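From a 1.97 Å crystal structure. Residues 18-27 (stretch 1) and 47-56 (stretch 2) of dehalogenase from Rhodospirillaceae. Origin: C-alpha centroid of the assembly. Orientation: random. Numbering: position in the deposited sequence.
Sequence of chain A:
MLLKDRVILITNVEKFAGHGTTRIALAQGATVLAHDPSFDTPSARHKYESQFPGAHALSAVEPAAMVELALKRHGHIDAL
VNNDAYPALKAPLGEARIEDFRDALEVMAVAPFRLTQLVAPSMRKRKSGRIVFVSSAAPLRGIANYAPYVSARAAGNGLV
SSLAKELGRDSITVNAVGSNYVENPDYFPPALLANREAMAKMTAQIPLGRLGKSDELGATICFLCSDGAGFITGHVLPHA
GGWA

Stretch 1 (18-27) GHGTTRIALA
Stretch 2, residues 47-56: KYESQFPGAH

Stretch 1 is helical from G18 to A27. Stretch 2 enters as the end of a helix, 47-51, then leaves helical geometry at F52 (phi/psi -130/70) and passes through a type II beta turn from F52 to A55, closed by A55 N to F52 O at 2.9 Å. The two helix axes run in broadly the same sense, with an angle of 43° (signed crossing angle -43°), and come no nearer than 11.9 Å, so side chains must bridge the gap. In the register, the CA atoms of R23 and F52 are 6.8 Å apart and those of L26 and G54 7.2 Å apart. Together the stretches bury 407 Å².

H19 (chi1 m, -73°; chi2 -157°) has its CA-to-CB bond pointing sideways, but the end of the side chain comes nearer to stretch 2. The flat ring offers a face to the edge of the F52 ring: centroids lie 4.9 Å apart, planes at 71°, and H19 CG is 3.7 Å from F52 CZ. H19 CE1 also lies 3.6 Å from NE2 of Q51, whose chi1 and chi2 are both t.

One turn on, T22 (m, -66°) points toward stretch 2 and uses both branches. T22 OG1 donates to G18 O in its own helix at 2.7 Å and accepts from Y48 OH at 2.8 Å, so a buried hydroxyl is satisfied twice. Y48 starts sideways, and its t rotamer (174°, chi2 73°) carries the phenol to this meeting. The methyl CG2 of T22 packs 3.4 Å from F52 CG and 4.1 Å from A55 CB, while T22 CB lies over one face of the F52 ring. F52 (m, -60°; chi2 -70°) is the most extensively covered residue in the contact, its broad ring lying against H19, T22 and R23 of helix 18-27.

R23 (t, t, m, chi4 108°) leaves sideways and is partly exposed. Its long chain brings R23 NH2 to the edge of the F52 ring, 3.9 Å from F52 CE1, while NH1 is hydrogen-bonded elsewhere in the structure.

L26 (m, -73°; t, 177°) points toward the turn, and its branched end suits the curved backbone there. L26 CD1 lies 3.9 Å from F52 CB, 4.3 Å from A55 CB and 3.7 Å from P53 O; L26 CD2 lies 4.0 Å from G54 C and 3.9 Å from A55 N. P53 (-60/133) and G54 (102/-23) form the turn's centre. At G54 a CB would be jammed against the preceding carbonyl oxygen, so this backbone itself calls for glycine. A55, small and buried, points its methyl toward T22 and L26.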

# COMPACT_ATOMS: atom_id res chain seq x y z
N GLY A 18 -3.24 24.52 -10.45
CA GLY A 18 -3.31 25.93 -9.94
C GLY A 18 -4.65 26.64 -10.07
O GLY A 18 -5.13 27.32 -9.12
N HIS A 19 -5.23 26.60 -11.25
CA HIS A 19 -6.46 27.27 -11.48
C HIS A 19 -7.61 26.67 -10.73
O HIS A 19 -8.43 27.41 -10.16
CB HIS A 19 -6.78 27.35 -12.98
CG HIS A 19 -5.91 28.35 -13.68
ND1 HIS A 19 -6.29 28.93 -14.87
CD2 HIS A 19 -4.80 29.00 -13.27
CE1 HIS A 19 -5.35 29.80 -15.22
NE2 HIS A 19 -4.44 29.85 -14.28
N GLY A 20 -7.72 25.33 -10.78
CA GLY A 20 -8.82 24.61 -10.02
C GLY A 20 -8.71 24.98 -8.55
O GLY A 20 -9.69 25.27 -7.92
N THR A 21 -7.47 24.91 -8.00
CA THR A 21 -7.31 25.16 -6.62
C THR A 21 -7.64 26.64 -6.32
O THR A 21 -8.29 26.90 -5.37
CB THR A 21 -5.89 24.84 -6.14
OG1 THR A 21 -5.59 23.44 -6.47
CG2 THR A 21 -5.81 25.03 -4.62
N THR A 22 -7.18 27.59 -7.13
CA THR A 22 -7.47 29.01 -6.86
C THR A 22 -8.97 29.25 -6.77
O THR A 22 -9.50 29.88 -5.83
CB THR A 22 -6.94 29.87 -8.02
OG1 THR A 22 -5.54 29.81 -8.06
CG2 THR A 22 -7.35 31.32 -7.85
N ARG A 23 -9.63 28.71 -7.79
CA ARG A 23 -11.08 28.86 -7.97
C ARG A 23 -11.90 28.35 -6.78
O ARG A 23 -12.81 29.06 -6.22
CB ARG A 23 -11.55 28.14 -9.26
CG ARG A 23 -12.98 28.40 -9.59
CD ARG A 23 -13.52 27.63 -10.84
NE ARG A 23 -12.70 28.00 -11.95
CZ ARG A 23 -11.79 27.28 -12.60
NH1 ARG A 23 -11.52 26.05 -12.36
NH2 ARG A 23 -11.12 27.90 -13.58
N ILE A 24 -11.62 27.13 -6.37
CA ILE A 24 -12.32 26.57 -5.21
C ILE A 24 -11.92 27.25 -3.90
O ILE A 24 -12.82 27.54 -3.10
CB ILE A 24 -12.13 25.03 -5.15
CG1 ILE A 24 -12.71 24.31 -6.40
CG2 ILE A 24 -12.87 24.46 -3.95
CD1 ILE A 24 -14.18 24.61 -6.68
N ALA A 25 -10.62 27.53 -3.69
CA ALA A 25 -10.18 28.14 -2.45
C ALA A 25 -10.93 29.50 -2.27
O ALA A 25 -11.42 29.84 -1.20
CB ALA A 25 -8.70 28.36 -2.51
N LEU A 26 -11.06 30.26 -3.37
CA LEU A 26 -11.71 31.59 -3.30
C LEU A 26 -13.20 31.42 -2.99
O LEU A 26 -13.76 32.13 -2.21
CB LEU A 26 -11.46 32.36 -4.60
CG LEU A 26 -10.12 32.94 -4.89
CD1 LEU A 26 -10.18 33.58 -6.26
CD2 LEU A 26 -9.74 33.99 -3.88
N ALA A 27 -13.82 30.40 -3.57
CA ALA A 27 -15.26 30.11 -3.37
C ALA A 27 -15.46 29.66 -1.96
O ALA A 27 -16.51 29.83 -1.39
CB ALA A 27 -15.71 28.98 -4.34
N LYS A 47 -3.69 39.38 -15.77
CA LYS A 47 -4.54 38.33 -16.33
C LYS A 47 -4.98 37.31 -15.24
O LYS A 47 -6.19 36.94 -15.14
CB LYS A 47 -3.71 37.65 -17.40
CG LYS A 47 -4.30 36.57 -18.21
CD LYS A 47 -3.25 36.12 -19.24
CE LYS A 47 -3.91 35.93 -20.60
NZ LYS A 47 -5.05 35.00 -20.33
N TYR A 48 -4.05 36.89 -14.38
CA TYR A 48 -4.46 35.93 -13.28
C TYR A 48 -5.50 36.59 -12.34
O TYR A 48 -6.52 36.06 -11.94
CB TYR A 48 -3.23 35.46 -12.52
CG TYR A 48 -3.52 34.60 -11.31
CD1 TYR A 48 -3.97 33.29 -11.44
CD2 TYR A 48 -3.37 35.12 -10.06
CE1 TYR A 48 -4.25 32.50 -10.35
CE2 TYR A 48 -3.64 34.35 -8.98
CZ TYR A 48 -4.14 33.03 -9.12
OH TYR A 48 -4.29 32.26 -7.89
N GLU A 49 -5.18 37.79 -11.90
CA GLU A 49 -5.96 38.52 -10.97
C GLU A 49 -7.33 38.91 -11.58
O GLU A 49 -8.35 38.91 -10.85
CB GLU A 49 -5.23 39.72 -10.40
CG GLU A 49 -4.02 39.32 -9.53
CD GLU A 49 -3.34 40.48 -8.81
OE1 GLU A 49 -3.72 41.65 -9.11
OE2 GLU A 49 -2.45 40.25 -7.96
N SER A 50 -7.40 39.16 -12.86
CA SER A 50 -8.68 39.49 -13.43
C SER A 50 -9.55 38.22 -13.60
O SER A 50 -10.77 38.26 -13.48
CB SER A 50 -8.46 40.30 -14.70
OG SER A 50 -8.32 39.39 -15.73
N GLN A 51 -8.93 37.07 -13.86
CA GLN A 51 -9.64 35.78 -13.92
C GLN A 51 -10.09 35.29 -12.54
O GLN A 51 -11.19 34.72 -12.44
CB GLN A 51 -8.70 34.78 -14.56
CG GLN A 51 -9.16 33.43 -14.96
CD GLN A 51 -8.00 32.76 -15.79
OE1 GLN A 51 -6.81 33.34 -16.07
NE2 GLN A 51 -8.32 31.59 -16.21
N PHE A 52 -9.31 35.60 -11.49
CA PHE A 52 -9.59 35.12 -10.14
C PHE A 52 -9.57 36.27 -9.14
O PHE A 52 -8.63 36.38 -8.32
CB PHE A 52 -8.53 34.07 -9.77
CG PHE A 52 -8.51 32.88 -10.70
CD1 PHE A 52 -9.56 31.96 -10.69
CD2 PHE A 52 -7.50 32.70 -11.62
CE1 PHE A 52 -9.61 30.88 -11.60
CE2 PHE A 52 -7.49 31.55 -12.45
CZ PHE A 52 -8.56 30.69 -12.47
N PRO A 53 -10.55 37.17 -9.17
CA PRO A 53 -10.57 38.34 -8.34
C PRO A 53 -10.57 37.93 -6.87
O PRO A 53 -11.35 37.05 -6.50
CB PRO A 53 -11.95 38.99 -8.66
CG PRO A 53 -12.22 38.53 -10.06
CD PRO A 53 -11.73 37.16 -10.09
N GLY A 54 -9.69 38.59 -6.11
CA GLY A 54 -9.41 38.31 -4.74
C GLY A 54 -8.14 37.55 -4.61
O GLY A 54 -7.64 37.53 -3.57
N ALA A 55 -7.64 36.82 -5.63
CA ALA A 55 -6.32 36.16 -5.58
C ALA A 55 -5.23 37.21 -5.85
O ALA A 55 -5.45 38.08 -6.65
CB ALA A 55 -6.20 35.07 -6.60
N HIS A 56 -4.08 37.09 -5.20
CA HIS A 56 -2.94 38.03 -5.37
C HIS A 56 -1.77 37.31 -6.11
O HIS A 56 -1.17 36.31 -5.60
CB HIS A 56 -2.45 38.49 -4.02
CG HIS A 56 -1.26 39.43 -4.10
ND1 HIS A 56 -1.38 40.77 -4.43
CD2 HIS A 56 0.06 39.24 -3.85
CE1 HIS A 56 -0.17 41.33 -4.48
NE2 HIS A 56 0.72 40.43 -4.07